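Local coordinates for DNA endonuclease I-CeuI (Chlamydomonas eugametos, PDB 2EX5), which cuts DNA as a magnesium-dependent homodimeric LAGLIDADG homing endonuclease, recognising a degenerate site of 17-19 base pairs and making a staggered break for intron homing, at residues F85-H90 and K95-A100; R110-S113 and L119-T122. The protein carries 1 engineered substitution. All blocks are in the same frame, centred on the assembly; numbering follows the deposited sequence.

Interaction 1 (F85-H90 and K95-A100); sequences FNVTRH and KVLYLA. Engineered in segment 85-90: R89 (natural residue Gln). With nucleotides of chain B.
The phosphate oxygen OP2 of DG15 of chain B is gripped twice by the end of strand 79-90. The backbone N of H90 donates to OP2 at 2.7 Å in a nearly straight bond (169°), and R89 NH1 reaches the same OP2 at 2.9 Å with more bend (150°). This oxygen lies at the edge of the guanidinium and in its plane. R89 is an engineered residue, glutamine in the natural protein, so the NH1 bond is that of the engineered residue and cannot be carried over to the natural protein.

The other half of the contact is apolar. L97, on helix 94-104, sends its methyls over the root of the arginine: CD1 is 3.8 Å from R89 CB and CD2 is 4.0 Å from that same CB. L97 CD1 also lies 4.3 Å from V87 CG1, so one branch spans two residues on the same side of the strand. With CG anti to its backbone N (chi1 -166°) and a bend at chi2, R89 leaves the helix behind and runs to the DNA.

E62, which binds magnesium in this enzyme, packs against both V87 and R89. The helix side of the strand thus combines the apolar contacts of L97 with a polar margin at the arginine and E62. On the opposite side T88 CG2 rests 3.8 Å from C5' of DG15 of chain B, and the backbone N-H of H90 holds the phosphate oxygen without calling on the imidazole.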
loop_
_atom_site.group_PDB
_atom_site.type_symbol
_atom_site.label_atom_id
_atom_site.label_comp_id
_atom_site.label_asym_id
_atom_site.label_seq_id
_atom_site.Cartn_x
_atom_site.Cartn_y
_atom_site.Cartn_z
ATOM N N PHE C 85 11.419 -10.046 -6.076
ATOM C CA PHE C 85 10.076 -9.455 -5.908
ATOM C C PHE C 85 9.524 -9.773 -4.527
ATOM O O PHE C 85 9.622 -10.898 -4.135
ATOM C CB PHE C 85 9.222 -10.093 -6.962
ATOM C CG PHE C 85 7.726 -9.865 -6.776
ATOM C CD1 PHE C 85 6.905 -10.863 -6.224
ATOM C CD2 PHE C 85 7.164 -8.697 -7.169
ATOM C CE1 PHE C 85 5.519 -10.628 -6.042
ATOM C CE2 PHE C 85 5.794 -8.453 -6.969
ATOM C CZ PHE C 85 4.977 -9.459 -6.428
ATOM N N ASN C 86 8.867 -8.869 -3.794
ATOM C CA ASN C 86 8.245 -9.324 -2.539
ATOM C C ASN C 86 7.068 -8.498 -2.325
ATOM O O ASN C 86 6.997 -7.411 -2.919
ATOM C CB ASN C 86 9.121 -9.272 -1.234
ATOM C CG ASN C 86 9.581 -7.861 -0.817
ATOM O OD1 ASN C 86 10.750 -7.646 -0.676
ATOM N ND2 ASN C 86 8.687 -6.929 -0.616
ATOM N N VAL C 87 6.200 -8.972 -1.414
ATOM C CA VAL C 87 4.961 -8.271 -0.999
ATOM C C VAL C 87 4.718 -8.576 0.443
ATOM O O VAL C 87 4.580 -9.727 0.789
ATOM C CB VAL C 87 3.691 -8.780 -1.758
ATOM C CG1 VAL C 87 2.504 -7.582 -1.834
ATOM C CG2 VAL C 87 4.071 -9.142 -3.072
ATOM N N THR C 88 4.435 -7.535 1.215
ATOM C CA THR C 88 4.409 -7.514 2.637
ATOM C C THR C 88 3.026 -7.105 3.046
ATOM O O THR C 88 2.357 -6.310 2.405
ATOM C CB THR C 88 5.448 -6.496 3.134
ATOM O OG1 THR C 88 6.663 -6.842 2.469
ATOM C CG2 THR C 88 5.606 -6.497 4.654
ATOM N N ARG C 89 2.536 -7.789 4.070
ATOM C CA ARG C 89 1.207 -7.458 4.589
ATOM C C ARG C 89 1.091 -8.066 5.967
ATOM O O ARG C 89 1.497 -9.168 6.175
ATOM C CB ARG C 89 0.165 -8.068 3.658
ATOM C CG ARG C 89 -1.275 -7.625 3.757
ATOM C CD ARG C 89 -1.659 -6.102 3.626
ATOM N NE ARG C 89 -3.068 -5.999 3.979
ATOM C CZ ARG C 89 -3.577 -5.699 5.196
ATOM N NH1 ARG C 89 -2.807 -5.302 6.181
ATOM N NH2 ARG C 89 -4.914 -5.705 5.397
ATOM N N HIS C 90 0.519 -7.338 6.896
ATOM C CA HIS C 90 0.095 -7.910 8.152
ATOM C C HIS C 90 -0.767 -9.147 7.911
ATOM O O HIS C 90 -1.612 -9.186 6.977
ATOM C CB HIS C 90 -0.691 -6.850 8.893
ATOM C CG HIS C 90 -1.190 -7.288 10.230
ATOM N ND1 HIS C 90 -0.645 -6.841 11.416
ATOM C CD2 HIS C 90 -2.149 -8.177 10.572
ATOM C CE1 HIS C 90 -1.300 -7.368 12.433
ATOM N NE2 HIS C 90 -2.206 -8.193 11.943
ATOM N N LYS C 95 -5.137 -12.896 2.930
ATOM C CA LYS C 95 -6.056 -13.282 1.881
ATOM C C LYS C 95 -5.663 -12.773 0.514
ATOM O O LYS C 95 -5.612 -13.527 -0.448
ATOM C CB LYS C 95 -7.450 -12.821 2.287
ATOM C CG LYS C 95 -8.476 -12.802 1.147
ATOM C CD LYS C 95 -9.852 -12.537 1.713
ATOM C CE LYS C 95 -10.840 -12.239 0.566
ATOM N NZ LYS C 95 -10.180 -12.820 -0.545
ATOM N N VAL C 96 -5.338 -11.484 0.410
ATOM C CA VAL C 96 -4.689 -10.937 -0.828
ATOM C C VAL C 96 -3.283 -11.495 -1.147
ATOM O O VAL C 96 -2.920 -11.642 -2.302
ATOM C CB VAL C 96 -4.730 -9.369 -0.758
ATOM C CG1 VAL C 96 -4.435 -8.704 -2.099
ATOM C CG2 VAL C 96 -6.160 -8.910 -0.289
ATOM N N LEU C 97 -2.463 -11.780 -0.132
ATOM C CA LEU C 97 -1.170 -12.531 -0.316
ATOM C C LEU C 97 -1.409 -13.952 -0.965
ATOM O O LEU C 97 -0.698 -14.415 -1.875
ATOM C CB LEU C 97 -0.566 -12.680 1.103
ATOM C CG LEU C 97 0.672 -11.830 1.374
ATOM C CD1 LEU C 97 0.545 -10.452 0.738
ATOM C CD2 LEU C 97 1.120 -11.821 2.817
ATOM N N TYR C 98 -2.472 -14.605 -0.472
ATOM C CA TYR C 98 -2.943 -15.902 -1.019
ATOM C C TYR C 98 -3.399 -15.743 -2.482
ATOM O O TYR C 98 -2.975 -16.468 -3.386
ATOM C CB TYR C 98 -4.041 -16.494 -0.104
ATOM C CG TYR C 98 -4.489 -17.832 -0.589
ATOM C CD1 TYR C 98 -3.810 -18.970 -0.217
ATOM C CD2 TYR C 98 -5.566 -17.963 -1.470
ATOM C CE1 TYR C 98 -4.155 -20.231 -0.728
ATOM C CE2 TYR C 98 -5.938 -19.218 -1.954
ATOM C CZ TYR C 98 -5.227 -20.333 -1.552
ATOM O OH TYR C 98 -5.524 -21.553 -2.042
ATOM N N LEU C 99 -4.150 -14.704 -2.735
ATOM C CA LEU C 99 -4.463 -14.357 -4.135
ATOM C C LEU C 99 -3.204 -14.228 -4.995
ATOM O O LEU C 99 -3.126 -14.889 -6.042
ATOM C CB LEU C 99 -5.292 -13.082 -4.203
ATOM C CG LEU C 99 -6.356 -12.686 -5.207
ATOM C CD1 LEU C 99 -6.198 -11.179 -5.514
ATOM C CD2 LEU C 99 -6.493 -13.624 -6.519
ATOM N N ALA C 100 -2.186 -13.407 -4.598
ATOM C CA ALA C 100 -0.920 -13.390 -5.398
ATOM C C ALA C 100 -0.313 -14.773 -5.695
ATOM O O ALA C 100 0.068 -15.082 -6.834
ATOM C CB ALA C 100 0.136 -12.520 -4.705
ATOM P P DG B 15 0.707 -3.496 6.304
ATOM O OP1 DG B 15 0.073 -2.444 5.405
ATOM O OP2 DG B 15 -0.068 -4.701 6.696
ATOM O "O5'" DG B 15 1.890 -3.973 5.306
ATOM C "C5'" DG B 15 3.194 -3.532 5.086
ATOM C "C4'" DG B 15 3.395 -2.109 4.638
ATOM O "O4'" DG B 15 4.312 -1.841 5.696
ATOM C "C3'" DG B 15 4.130 -1.951 3.285
ATOM O "O3'" DG B 15 3.910 -0.618 2.957
ATOM C "C2'" DG B 15 5.506 -2.358 3.657
ATOM C "C1'" DG B 15 5.544 -1.747 5.065
ATOM N N9 DG B 15 6.512 -2.230 6.023
ATOM C C8 DG B 15 6.422 -3.365 6.807
ATOM N N7 DG B 15 7.441 -3.549 7.568
ATOM C C5 DG B 15 8.250 -2.414 7.292
ATOM C C6 DG B 15 9.456 -2.069 7.849
ATOM O O6 DG B 15 9.974 -2.717 8.720
ATOM N N1 DG B 15 10.055 -0.898 7.409
ATOM C C2 DG B 15 9.455 -0.132 6.458
ATOM N N2 DG B 15 10.129 0.977 6.186
ATOM N N3 DG B 15 8.255 -0.399 5.884
ATOM C C4 DG B 15 7.713 -1.581 6.356
#

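Interaction 2 (R110-S113 and L119-T122); sequences RHKS and LVLT. With nucleotides of chain A; nucleotides of chain B.
Strands 108-111 and 118-123 run antiparallel, with R110 and V120 as a hydrogen-bonded pair: R110 N donates to V120 O at 3.0 Å and V120 N to R110 O at 2.9 Å. H111 and L119 follow as a non-hydrogen-bonded pair, and L119 CA adds a C-H...O contact to R110 O.

R110 carries an extended chain from CG to NE out to the DNA backbone. Its NH1 donates to OP2 of DC7 of chain A at 3.1 Å, nearly straight (166°) and in the guanidinium plane, while C2' of the same nucleotide sits over one face, offset toward the rim. The other terminal nitrogen, NH2, bonds weakly to a water that also donates to V120 O and lies 2.6 Å from T122 OG1, so this water ties the arginine to the neighbouring strand. Were R110 an alanine, the DC7 phosphate would probably lose this donor and the water one of its three partners.

The two strands form a beta hairpin at one margin of the LAGLIDADG sheet, the saddle that lies in the DNA groove, and R110, V120 and T122 share its DNA-facing side. L119 lies on the opposite side, where it packs on V94 and L97 of helix 94-104 while its CD1 comes 4.0 Å from H111 CA.

Beyond the paired residues, K112 CB rests 3.8 Å from V120 CG2. The lysine amine is directed at the major-groove edge of DG16 of chain B, where its weak bond from NZ to N7, at 3.4 Å, is doubtful in detail. S113 OG, anti to its backbone N (chi1 160°), donates to OP2 of DG9 of chain A at 3.1 Å.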
loop_
_atom_site.group_PDB
_atom_site.type_symbol
_atom_site.label_atom_id
_atom_site.label_comp_id
_atom_site.label_asym_id
_atom_site.label_seq_id
_atom_site.Cartn_x
_atom_site.Cartn_y
_atom_site.Cartn_z
ATOM N N ARG C 110 6.130 -16.193 4.276
ATOM C CA ARG C 110 6.860 -16.459 5.473
ATOM C C ARG C 110 6.608 -15.301 6.428
ATOM O O ARG C 110 6.188 -14.241 5.986
ATOM C CB ARG C 110 8.336 -16.666 5.154
ATOM C CG ARG C 110 8.633 -17.633 4.004
ATOM C CD ARG C 110 10.162 -18.201 4.081
ATOM N NE ARG C 110 10.707 -18.892 2.885
ATOM C CZ ARG C 110 10.943 -18.314 1.688
ATOM N NH1 ARG C 110 11.462 -19.001 0.649
ATOM N NH2 ARG C 110 10.645 -17.037 1.505
ATOM N N HIS C 111 6.832 -15.500 7.729
ATOM C CA HIS C 111 6.779 -14.454 8.706
ATOM C C HIS C 111 7.974 -13.495 8.507
ATOM O O HIS C 111 9.131 -13.921 8.350
ATOM C CB HIS C 111 6.777 -15.057 10.126
ATOM C CG HIS C 111 6.868 -14.045 11.229
ATOM N ND1 HIS C 111 7.977 -13.937 12.050
ATOM C CD2 HIS C 111 6.023 -13.053 11.614
ATOM C CE1 HIS C 111 7.784 -12.960 12.922
ATOM N NE2 HIS C 111 6.597 -12.415 12.685
ATOM N N LYS C 112 7.689 -12.202 8.466
ATOM C CA LYS C 112 8.772 -11.213 8.536
ATOM C C LYS C 112 9.446 -11.187 9.888
ATOM O O LYS C 112 8.877 -10.712 10.915
ATOM C CB LYS C 112 8.278 -9.814 8.215
ATOM C CG LYS C 112 9.350 -8.787 8.388
ATOM C CD LYS C 112 8.718 -7.406 8.031
ATOM C CE LYS C 112 9.663 -6.600 7.337
ATOM N NZ LYS C 112 9.753 -6.984 5.847
ATOM N N SER C 113 10.675 -11.675 9.878
ATOM C CA SER C 113 11.504 -11.669 11.037
ATOM C C SER C 113 11.436 -10.324 11.751
ATOM O O SER C 113 11.554 -9.269 11.118
ATOM C CB SER C 113 12.913 -11.991 10.576
ATOM O OG SER C 113 13.841 -11.561 11.543
ATOM N N LEU C 119 3.650 -10.654 7.337
ATOM C CA LEU C 119 4.026 -11.769 6.484
ATOM C C LEU C 119 4.633 -11.209 5.214
ATOM O O LEU C 119 4.308 -10.129 4.900
ATOM C CB LEU C 119 2.695 -12.503 6.152
ATOM C CG LEU C 119 2.229 -13.764 6.935
ATOM C CD1 LEU C 119 2.814 -14.006 8.425
ATOM C CD2 LEU C 119 0.723 -14.154 6.763
ATOM N N VAL C 120 5.452 -11.943 4.455
ATOM C CA VAL C 120 6.092 -11.447 3.266
ATOM C C VAL C 120 5.926 -12.557 2.315
ATOM O O VAL C 120 6.172 -13.692 2.673
ATOM C CB VAL C 120 7.603 -11.122 3.443
ATOM C CG1 VAL C 120 8.213 -10.617 2.131
ATOM C CG2 VAL C 120 7.736 -10.055 4.413
ATOM N N LEU C 121 5.514 -12.267 1.084
ATOM C CA LEU C 121 5.566 -13.221 0.028
ATOM C C LEU C 121 6.730 -12.850 -0.895
ATOM O O LEU C 121 6.859 -11.699 -1.313
ATOM C CB LEU C 121 4.167 -13.234 -0.678
ATOM C CG LEU C 121 3.974 -13.709 -2.139
ATOM C CD1 LEU C 121 4.684 -14.870 -2.528
ATOM C CD2 LEU C 121 2.543 -13.988 -2.317
ATOM N N THR C 122 7.579 -13.808 -1.205
ATOM C CA THR C 122 8.837 -13.617 -2.028
ATOM C C THR C 122 8.910 -14.499 -3.241
ATOM O O THR C 122 8.608 -15.701 -3.168
ATOM C CB THR C 122 10.134 -13.886 -1.117
ATOM O OG1 THR C 122 10.040 -13.074 0.097
ATOM C CG2 THR C 122 11.436 -13.474 -1.770
ATOM P P DC A 7 13.166 -22.317 1.487
ATOM O OP1 DC A 7 12.974 -23.254 2.619
ATOM O OP2 DC A 7 12.063 -22.087 0.477
ATOM O "O5'" DC A 7 13.687 -21.060 2.392
ATOM C "C5'" DC A 7 14.711 -21.372 3.434
ATOM C "C4'" DC A 7 15.096 -20.157 4.251
ATOM O "O4'" DC A 7 16.056 -19.415 3.447
ATOM C "C3'" DC A 7 13.955 -19.191 4.567
ATOM O "O3'" DC A 7 14.156 -18.566 5.769
ATOM C "C2'" DC A 7 14.118 -18.060 3.556
ATOM C "C1'" DC A 7 15.659 -18.064 3.489
ATOM N N1 DC A 7 16.108 -17.140 2.437
ATOM C C2 DC A 7 17.305 -16.407 2.566
ATOM O O2 DC A 7 18.035 -16.648 3.519
ATOM N N3 DC A 7 17.642 -15.503 1.620
ATOM C C4 DC A 7 16.846 -15.323 0.609
ATOM N N4 DC A 7 17.198 -14.503 -0.361
ATOM C C5 DC A 7 15.664 -16.071 0.467
ATOM C C6 DC A 7 15.327 -16.969 1.373
ATOM P P DG B 16 4.564 0.152 1.674
ATOM O OP1 DG B 16 5.742 0.899 2.104
ATOM O OP2 DG B 16 3.456 0.943 1.082
ATOM O "O5'" DG B 16 4.956 -1.141 0.775
ATOM C "C5'" DG B 16 5.860 -1.307 -0.286
ATOM C "C4'" DG B 16 7.286 -0.775 0.094
ATOM O "O4'" DG B 16 7.891 -1.072 1.398
ATOM C "C3'" DG B 16 8.333 -1.222 -0.832
ATOM O "O3'" DG B 16 8.905 0.125 -1.257
ATOM C "C2'" DG B 16 9.176 -2.198 0.005
ATOM C "C1'" DG B 16 9.214 -1.528 1.364
ATOM N N9 DG B 16 9.476 -2.481 2.514
ATOM C C8 DG B 16 8.817 -3.675 2.784
ATOM N N7 DG B 16 9.287 -4.349 3.778
ATOM C C5 DG B 16 10.319 -3.540 4.256
ATOM C C6 DG B 16 11.167 -3.697 5.374
ATOM O O6 DG B 16 11.136 -4.702 6.128
ATOM N N1 DG B 16 12.147 -2.666 5.535
ATOM C C2 DG B 16 12.206 -1.592 4.638
ATOM N N2 DG B 16 13.064 -0.560 4.758
ATOM N N3 DG B 16 11.340 -1.438 3.684
ATOM C C4 DG B 16 10.446 -2.427 3.513
ATOM P P DG A 9 15.998 -14.836 11.845
ATOM O OP1 DG A 9 16.848 -15.490 12.897
ATOM O OP2 DG A 9 14.579 -14.494 12.174
ATOM O "O5'" DG A 9 16.854 -13.575 11.278
ATOM C "C5'" DG A 9 18.296 -13.736 11.221
ATOM C "C4'" DG A 9 18.975 -12.493 10.729
ATOM O "O4'" DG A 9 18.762 -12.219 9.296
ATOM C "C3'" DG A 9 18.451 -11.294 11.498
ATOM O "O3'" DG A 9 19.641 -10.554 11.815
ATOM C "C2'" DG A 9 17.549 -10.558 10.493
ATOM C "C1'" DG A 9 18.113 -10.954 9.106
ATOM N N9 DG A 9 17.061 -10.981 8.051
ATOM C C8 DG A 9 15.926 -11.801 8.025
ATOM N N7 DG A 9 15.139 -11.596 7.021
ATOM C C5 DG A 9 15.787 -10.555 6.296
ATOM C C6 DG A 9 15.509 -9.858 5.066
ATOM O O6 DG A 9 14.537 -9.970 4.275
ATOM N N1 DG A 9 16.449 -8.804 4.729
ATOM C C2 DG A 9 17.551 -8.505 5.442
ATOM N N2 DG A 9 18.314 -7.436 4.946
ATOM N N3 DG A 9 17.865 -9.227 6.559
ATOM C C4 DG A 9 16.968 -10.174 6.942
HETATM O O HOH W 1 9.011 -14.822 1.794
#

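In the fold
Strand 79-90 comes first from the N terminus, and a turn of three residues leads into helix 94-104; interaction 1 closes that loop by folding the helix back onto the strand. The chain then enters strand 108-111, turns through residues 112-117 and returns as strand 118-123, closed by interaction 2. The two loops lie in series, neither nested nor crossed, with centres about 9 Å apart. Strand 118-123 lies between strands 79-90 and 108-111 in the sheet: probable hydrogen bonds from L121 N to V87 O (2.7 Å) and L119 N to R89 O (2.9 Å) tie it to 79-90, and interaction 2 makes the other edge. L121 CD2 packs against L97 O, bringing the helix onto this sheet.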